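Local coordinates for putative cell adhesion protein (Bacteroides eggerthii, PDB 4GPV) that probably serves as a fimbrial (pilus) subunit of the FimA type and is thought to take part in cell adhesion, at residues Phe53-Arg56 with Ala60-Cys63; Ala64-Ser69 with Ala74-Gly79; Tyr280-Leu283 with Asp288-His291. All coordinates share one frame; numbering follows the deposited sequence.

Contact 1. Residues Phe53-Arg56 with Ala60-Cys63; sequences FLFR and ALDC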
# COMPACT_ATOMS: atom_id res chain seq x y z
N PHE A 53 1.14 -17.63 14.34
CA PHE A 53 0.74 -18.96 13.89
C PHE A 53 1.97 -19.86 13.92
O PHE A 53 3.01 -19.47 13.40
CB PHE A 53 0.15 -18.93 12.47
CG PHE A 53 -0.97 -17.94 12.28
CD1 PHE A 53 -0.70 -16.60 12.04
CD2 PHE A 53 -2.30 -18.36 12.30
CE1 PHE A 53 -1.74 -15.67 11.87
CE2 PHE A 53 -3.34 -17.43 12.14
CZ PHE A 53 -3.06 -16.10 11.93
N LEU A 54 1.84 -21.04 14.52
CA LEU A 54 2.94 -21.98 14.58
C LEU A 54 2.55 -23.23 13.81
O LEU A 54 1.46 -23.74 14.02
CB LEU A 54 3.30 -22.35 16.03
CG LEU A 54 3.79 -21.21 16.93
CD1 LEU A 54 3.91 -21.70 18.40
CD2 LEU A 54 5.10 -20.68 16.46
N PHE A 55 3.42 -23.71 12.91
CA PHE A 55 3.09 -24.89 12.11
C PHE A 55 4.11 -25.98 12.24
O PHE A 55 5.30 -25.70 12.36
CB PHE A 55 2.95 -24.52 10.63
CG PHE A 55 1.84 -23.54 10.38
CD1 PHE A 55 0.51 -23.96 10.38
CD2 PHE A 55 2.11 -22.20 10.16
CE1 PHE A 55 -0.53 -23.04 10.18
CE2 PHE A 55 1.07 -21.28 9.95
CZ PHE A 55 -0.23 -21.71 9.96
N ARG A 56 3.64 -27.22 12.14
CA ARG A 56 4.50 -28.40 12.15
C ARG A 56 5.09 -28.60 10.72
O ARG A 56 4.69 -27.89 9.79
CB ARG A 56 3.73 -29.62 12.64
CG ARG A 56 3.23 -29.40 14.06
CD ARG A 56 2.48 -30.56 14.67
NE ARG A 56 2.06 -30.16 16.01
CZ ARG A 56 1.01 -30.63 16.67
NH1 ARG A 56 0.29 -31.63 16.15
NH2 ARG A 56 0.70 -30.16 17.86
N ALA A 60 0.44 -28.70 9.64
CA ALA A 60 -0.63 -28.60 10.65
C ALA A 60 -0.32 -27.51 11.68
O ALA A 60 0.84 -27.27 11.99
CB ALA A 60 -0.81 -29.93 11.37
N LEU A 61 -1.37 -26.88 12.22
CA LEU A 61 -1.19 -25.92 13.32
C LEU A 61 -0.60 -26.69 14.53
O LEU A 61 -1.02 -27.79 14.85
CB LEU A 61 -2.51 -25.25 13.71
CG LEU A 61 -2.87 -24.01 12.91
CD1 LEU A 61 -4.31 -23.65 13.12
CD2 LEU A 61 -1.95 -22.82 13.28
N ASP A 62 0.41 -26.11 15.17
CA ASP A 62 1.04 -26.77 16.31
C ASP A 62 0.23 -26.51 17.58
O ASP A 62 0.34 -27.24 18.56
CB ASP A 62 2.48 -26.28 16.44
CG ASP A 62 3.24 -26.95 17.57
OD1 ASP A 62 3.28 -28.21 17.60
OD2 ASP A 62 3.70 -26.23 18.46
N CYS A 63 -0.61 -25.48 17.52
CA CYS A 63 -1.52 -25.03 18.56
C CYS A 63 -2.40 -23.92 17.99
O CYS A 63 -2.12 -23.42 16.89
CB CYS A 63 -0.73 -24.54 19.78
SG CYS A 63 0.49 -23.24 19.40
O HOH W 1 -0.39 -21.27 16.24
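R56 and D62 form a salt bridge in which R56 NE donates to D62 OD1 at 2.8 Å, with an N-H...O angle of 166°. The carboxylate oxygen lies in the guanidinium plane and accepts through its anti lone pair, while the two flat groups are turned 75° against each other. A weak second bond from R56 NH2 reaches the same OD1 at 3.2 Å. The R56 chain is extended from CG to NE, which carries the guanidinium across the D62 side chain, about at a right angle, and places L61 O over one guanidinium face. The other carboxylate oxygen, D62 OD2, accepts from the backbone N of T80, so both oxygens have partners.

Two backbone bonds flank F55 and L61, whose backbones make a single beta bridge: R56 N to A60 O and D62 N to L54 O, each 2.8 Å. Beyond them, a water accepts from L54 N and donates to C63 O, linking the two segments beyond the direct bonds.

Apolar packing completes the contact. F55 and L61 lie side by side, F55 CE1 3.4 Å from L61 CD2 in an oblique approach to the ring, and L54 CD1 meets C63 SG at 3.9 Å.

The connection thus folds back along residues 53-56 of strand 50-56, the two segments running 124° apart. L54 and D62 also touch strand 83-90, the antiparallel neighbour of strand 50-56, whereas F53 and F55 pack on helix 106-111.

Contact 2. Residues Ala64-Ser69 with Ala74-Gly79; sequences APYEGS and ATITTG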
# COMPACT_ATOMS: atom_id res chain seq x y z
N ALA A 64 -3.44 -23.51 18.75
CA ALA A 64 -4.31 -22.42 18.31
C ALA A 64 -3.49 -21.10 18.19
O ALA A 64 -2.57 -20.87 18.96
CB ALA A 64 -5.48 -22.25 19.29
N PRO A 65 -3.80 -20.23 17.21
CA PRO A 65 -3.03 -18.98 17.06
C PRO A 65 -3.01 -18.10 18.31
O PRO A 65 -3.98 -18.06 19.09
CB PRO A 65 -3.71 -18.27 15.89
CG PRO A 65 -4.35 -19.40 15.13
CD PRO A 65 -4.84 -20.34 16.17
N TYR A 66 -1.87 -17.46 18.55
CA TYR A 66 -1.65 -16.58 19.69
C TYR A 66 -2.12 -15.18 19.34
O TYR A 66 -1.73 -14.63 18.29
CB TYR A 66 -0.16 -16.57 20.08
CG TYR A 66 0.18 -15.61 21.20
CD1 TYR A 66 0.05 -15.99 22.54
CD2 TYR A 66 0.57 -14.30 20.93
CE1 TYR A 66 0.33 -15.10 23.57
CE2 TYR A 66 0.84 -13.40 21.96
CZ TYR A 66 0.73 -13.81 23.28
OH TYR A 66 1.01 -12.92 24.28
N GLU A 67 -2.91 -14.58 20.23
CA GLU A 67 -3.39 -13.20 20.05
C GLU A 67 -2.57 -12.26 20.94
O GLU A 67 -2.69 -12.31 22.17
CB GLU A 67 -4.88 -13.10 20.38
CG GLU A 67 -5.79 -13.85 19.43
CD GLU A 67 -7.25 -13.64 19.78
OE1 GLU A 67 -7.76 -14.40 20.63
OE2 GLU A 67 -7.87 -12.71 19.22
N GLY A 68 -1.74 -11.44 20.30
CA GLY A 68 -0.89 -10.47 20.99
C GLY A 68 -1.50 -9.09 21.00
O GLY A 68 -2.26 -8.71 20.10
N SER A 69 -1.13 -8.31 22.02
CA SER A 69 -1.55 -6.91 22.15
C SER A 69 -0.43 -5.99 21.62
O SER A 69 0.30 -6.37 20.69
CB SER A 69 -1.91 -6.61 23.61
OG SER A 69 -0.86 -6.97 24.49
N ALA A 74 6.30 -12.24 22.87
CA ALA A 74 5.27 -13.19 23.33
C ALA A 74 5.92 -14.46 23.88
O ALA A 74 6.93 -14.91 23.34
CB ALA A 74 4.34 -13.55 22.18
N THR A 75 5.35 -15.04 24.96
CA THR A 75 5.78 -16.32 25.51
C THR A 75 4.64 -17.29 25.23
O THR A 75 3.54 -17.13 25.77
CB THR A 75 6.16 -16.19 27.00
OG1 THR A 75 7.18 -15.19 27.12
CG2 THR A 75 6.67 -17.50 27.60
N ILE A 76 4.88 -18.27 24.35
CA ILE A 76 3.85 -19.22 23.97
C ILE A 76 4.16 -20.57 24.63
O ILE A 76 5.26 -21.10 24.43
CB ILE A 76 3.71 -19.33 22.43
CG1 ILE A 76 3.27 -17.97 21.81
CG2 ILE A 76 2.73 -20.45 22.05
CD1 ILE A 76 3.46 -17.83 20.30
N THR A 77 3.21 -21.11 25.41
CA THR A 77 3.46 -22.40 26.09
C THR A 77 2.47 -23.49 25.66
O THR A 77 2.52 -24.60 26.18
CB THR A 77 3.39 -22.22 27.62
OG1 THR A 77 2.04 -21.88 27.97
CG2 THR A 77 4.36 -21.17 28.13
N THR A 78 1.57 -23.18 24.73
CA THR A 78 0.55 -24.14 24.28
C THR A 78 1.01 -25.01 23.12
O THR A 78 0.27 -25.92 22.72
CB THR A 78 -0.71 -23.37 23.89
OG1 THR A 78 -0.33 -22.30 23.02
CG2 THR A 78 -1.45 -22.83 25.11
N GLY A 79 2.18 -24.72 22.58
CA GLY A 79 2.77 -25.45 21.46
C GLY A 79 3.71 -26.57 21.85
O GLY A 79 3.86 -26.90 23.03
O HOH W 2 -2.58 -21.77 21.63
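Y66 and I76 mark the nearest backbone approach, 7.5 Å between their CA atoms, where strand 66-68 and strand 74-76 run almost antiparallel, at 161°, with axes 9.0 Å apart. That separation is too wide for direct strand pairing, and side chains fill the interval.

The Y66 side chain carries most of the contact. With CG anti to the backbone N (chi1 176°), its ring reaches across to the opposing strand, and A74 and I76 both lie on the same side of it. A74 CB comes in obliquely, 3.5 Å from Y66 CE2. At the base of the ring, I76 CD1 lies 3.8 Å from Y66 CB, and I76 CG1 comes equally near to Y66 CD1. The ring is therefore touched by an alanine methyl near its hydroxyl end and by the isoleucine branch near its root.

Farther along, a water donates to A64 O at 2.8 Å and meets T78 OG1 at 2.7 Å, joining the two loop portions. Each strand has its own pairing partner: Y66 and G68 bond through their backbones to strand 50-56, A74 and I76 to strand 18-24.

The chemistry is accordingly that of apolar packing between two separately paired strands: the direct contacts are between carbon atoms, and the polar link from one segment to the other runs through a single water.

Contact 3. Residues Tyr280-Leu283 with Asp288-His291; sequences YPIL and DARH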
# COMPACT_ATOMS: atom_id res chain seq x y z
N TYR A 280 -3.29 15.53 -14.62
CA TYR A 280 -1.83 15.65 -14.70
C TYR A 280 -1.34 14.34 -14.09
O TYR A 280 -1.24 14.23 -12.87
CB TYR A 280 -1.31 16.89 -13.96
CG TYR A 280 -1.95 18.18 -14.43
CD1 TYR A 280 -1.40 18.91 -15.48
CD2 TYR A 280 -3.07 18.70 -13.79
CE1 TYR A 280 -1.92 20.15 -15.85
CE2 TYR A 280 -3.63 19.92 -14.18
CZ TYR A 280 -3.05 20.64 -15.22
OH TYR A 280 -3.59 21.86 -15.59
N PRO A 281 -1.21 13.27 -14.90
CA PRO A 281 -1.00 11.94 -14.32
C PRO A 281 0.41 11.35 -14.43
O PRO A 281 1.24 11.80 -15.23
CB PRO A 281 -1.94 11.10 -15.16
CG PRO A 281 -1.91 11.77 -16.53
CD PRO A 281 -1.45 13.18 -16.36
N ILE A 282 0.62 10.28 -13.66
CA ILE A 282 1.81 9.45 -13.75
C ILE A 282 1.38 7.99 -13.66
O ILE A 282 0.72 7.60 -12.69
CB ILE A 282 2.96 9.80 -12.76
CG1 ILE A 282 4.29 9.06 -13.16
CG2 ILE A 282 2.61 9.56 -11.33
CD1 ILE A 282 4.87 9.41 -14.69
N LEU A 283 1.73 7.20 -14.68
CA LEU A 283 1.41 5.77 -14.72
C LEU A 283 2.54 5.00 -14.09
O LEU A 283 3.69 5.22 -14.46
CB LEU A 283 1.22 5.27 -16.17
CG LEU A 283 -0.15 5.42 -16.79
CD1 LEU A 283 -0.44 6.85 -17.07
CD2 LEU A 283 -0.21 4.68 -18.10
N ASP A 288 6.64 4.46 -18.12
CA ASP A 288 6.30 5.85 -17.75
C ASP A 288 7.05 6.24 -16.48
O ASP A 288 8.09 6.90 -16.58
CB ASP A 288 4.78 6.05 -17.62
CG ASP A 288 4.32 7.51 -17.67
OD1 ASP A 288 5.03 8.33 -18.28
OD2 ASP A 288 3.22 7.81 -17.11
N ALA A 289 6.58 5.80 -15.31
CA ALA A 289 7.26 6.08 -14.04
C ALA A 289 8.59 5.36 -13.93
O ALA A 289 9.42 5.79 -13.13
CB ALA A 289 6.37 5.66 -12.88
N ARG A 290 8.79 4.25 -14.70
CA ARG A 290 9.97 3.36 -14.66
C ARG A 290 9.92 2.56 -13.34
O ARG A 290 10.93 2.03 -12.86
CB ARG A 290 11.32 4.10 -14.85
CG ARG A 290 11.40 4.98 -16.11
CD ARG A 290 11.92 4.22 -17.32
NE ARG A 290 11.41 4.78 -18.57
CZ ARG A 290 11.35 4.12 -19.72
NH1 ARG A 290 11.76 2.86 -19.80
NH2 ARG A 290 10.87 4.71 -20.81
N HIS A 291 8.72 2.45 -12.76
CA HIS A 291 8.42 1.71 -11.55
C HIS A 291 7.01 1.23 -11.56
O HIS A 291 6.10 2.00 -11.84
CB HIS A 291 8.57 2.56 -10.25
CG HIS A 291 9.91 3.18 -10.05
ND1 HIS A 291 10.91 2.53 -9.37
CD2 HIS A 291 10.36 4.40 -10.43
CE1 HIS A 291 11.94 3.36 -9.37
NE2 HIS A 291 11.65 4.50 -9.99
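The carboxylate of D288 lies against both I282 and L283, its side chain crossing each at a slant, and accepts from the backbone of the latter. L283 N donates to D288 OD2 at 2.9 Å, with an N-H...O angle of 162°. The amide meets that oxygen on its anti side, 24° out of the carboxylate plane. D288 has its CG anti to the backbone N (chi1 -162°), which sends the carboxylate back toward the strand from the returning loop.

The same OD2 also has carbon neighbours. I282 CD1 approaches D288 OD2 to 3.3 Å. L283 CB lies against the same oxygen. The charged group is consequently pressed against aliphatic surface while its oxygen is held by the amide. I282 has CG1 anti to its backbone N, and this branch brings CD1 to the carboxylate while I282 CG1 itself packs 4.0 Å from A289 CB.

The arrangement closes the turn after strand 274-283, within the FimA-like C-terminal domain. L283, the last residue of that strand, is held through both backbone polar atoms: its N by the D288 side chain and its O by A289 N. In the second bond A289 N donates to L283 O at 3.1 Å, a less straight bond than the first. D288 N is bonded in turn to T285 OG1, so a residue of the connecting turn also fixes the aspartate's backbone.

On the strand side, I282 pairs through its backbone with L263 of the antiparallel strand 262-271. The I282 side chain additionally meets V301 on strand 297-306 and V331 and V333 on strand 329-343, joining the hydrophobic packing between the two sheets.

Along the chain the three contacts follow in series. Contacts 1 and 2 are neighbours, with centres about 11 Å apart, and belong to one region of the large mixed sheet, in which strands 50-56 and 66-68 pair. They touch directly: F53 CD2 lies 3.6 Å from P65 CG, and C63 packs near T78 and G79. Contact 3 is on the opposite side of the chain's centre, about 43 Å and 44 Å, centre to centre, from contacts 1 and 2, at the end of strand 274-283 in the second sheet. Its nearest atoms are about 30 Å from contact 1. The contacts thus sit at well-separated places in an elongated, strand-rich chain, consistent with a fimbrial subunit.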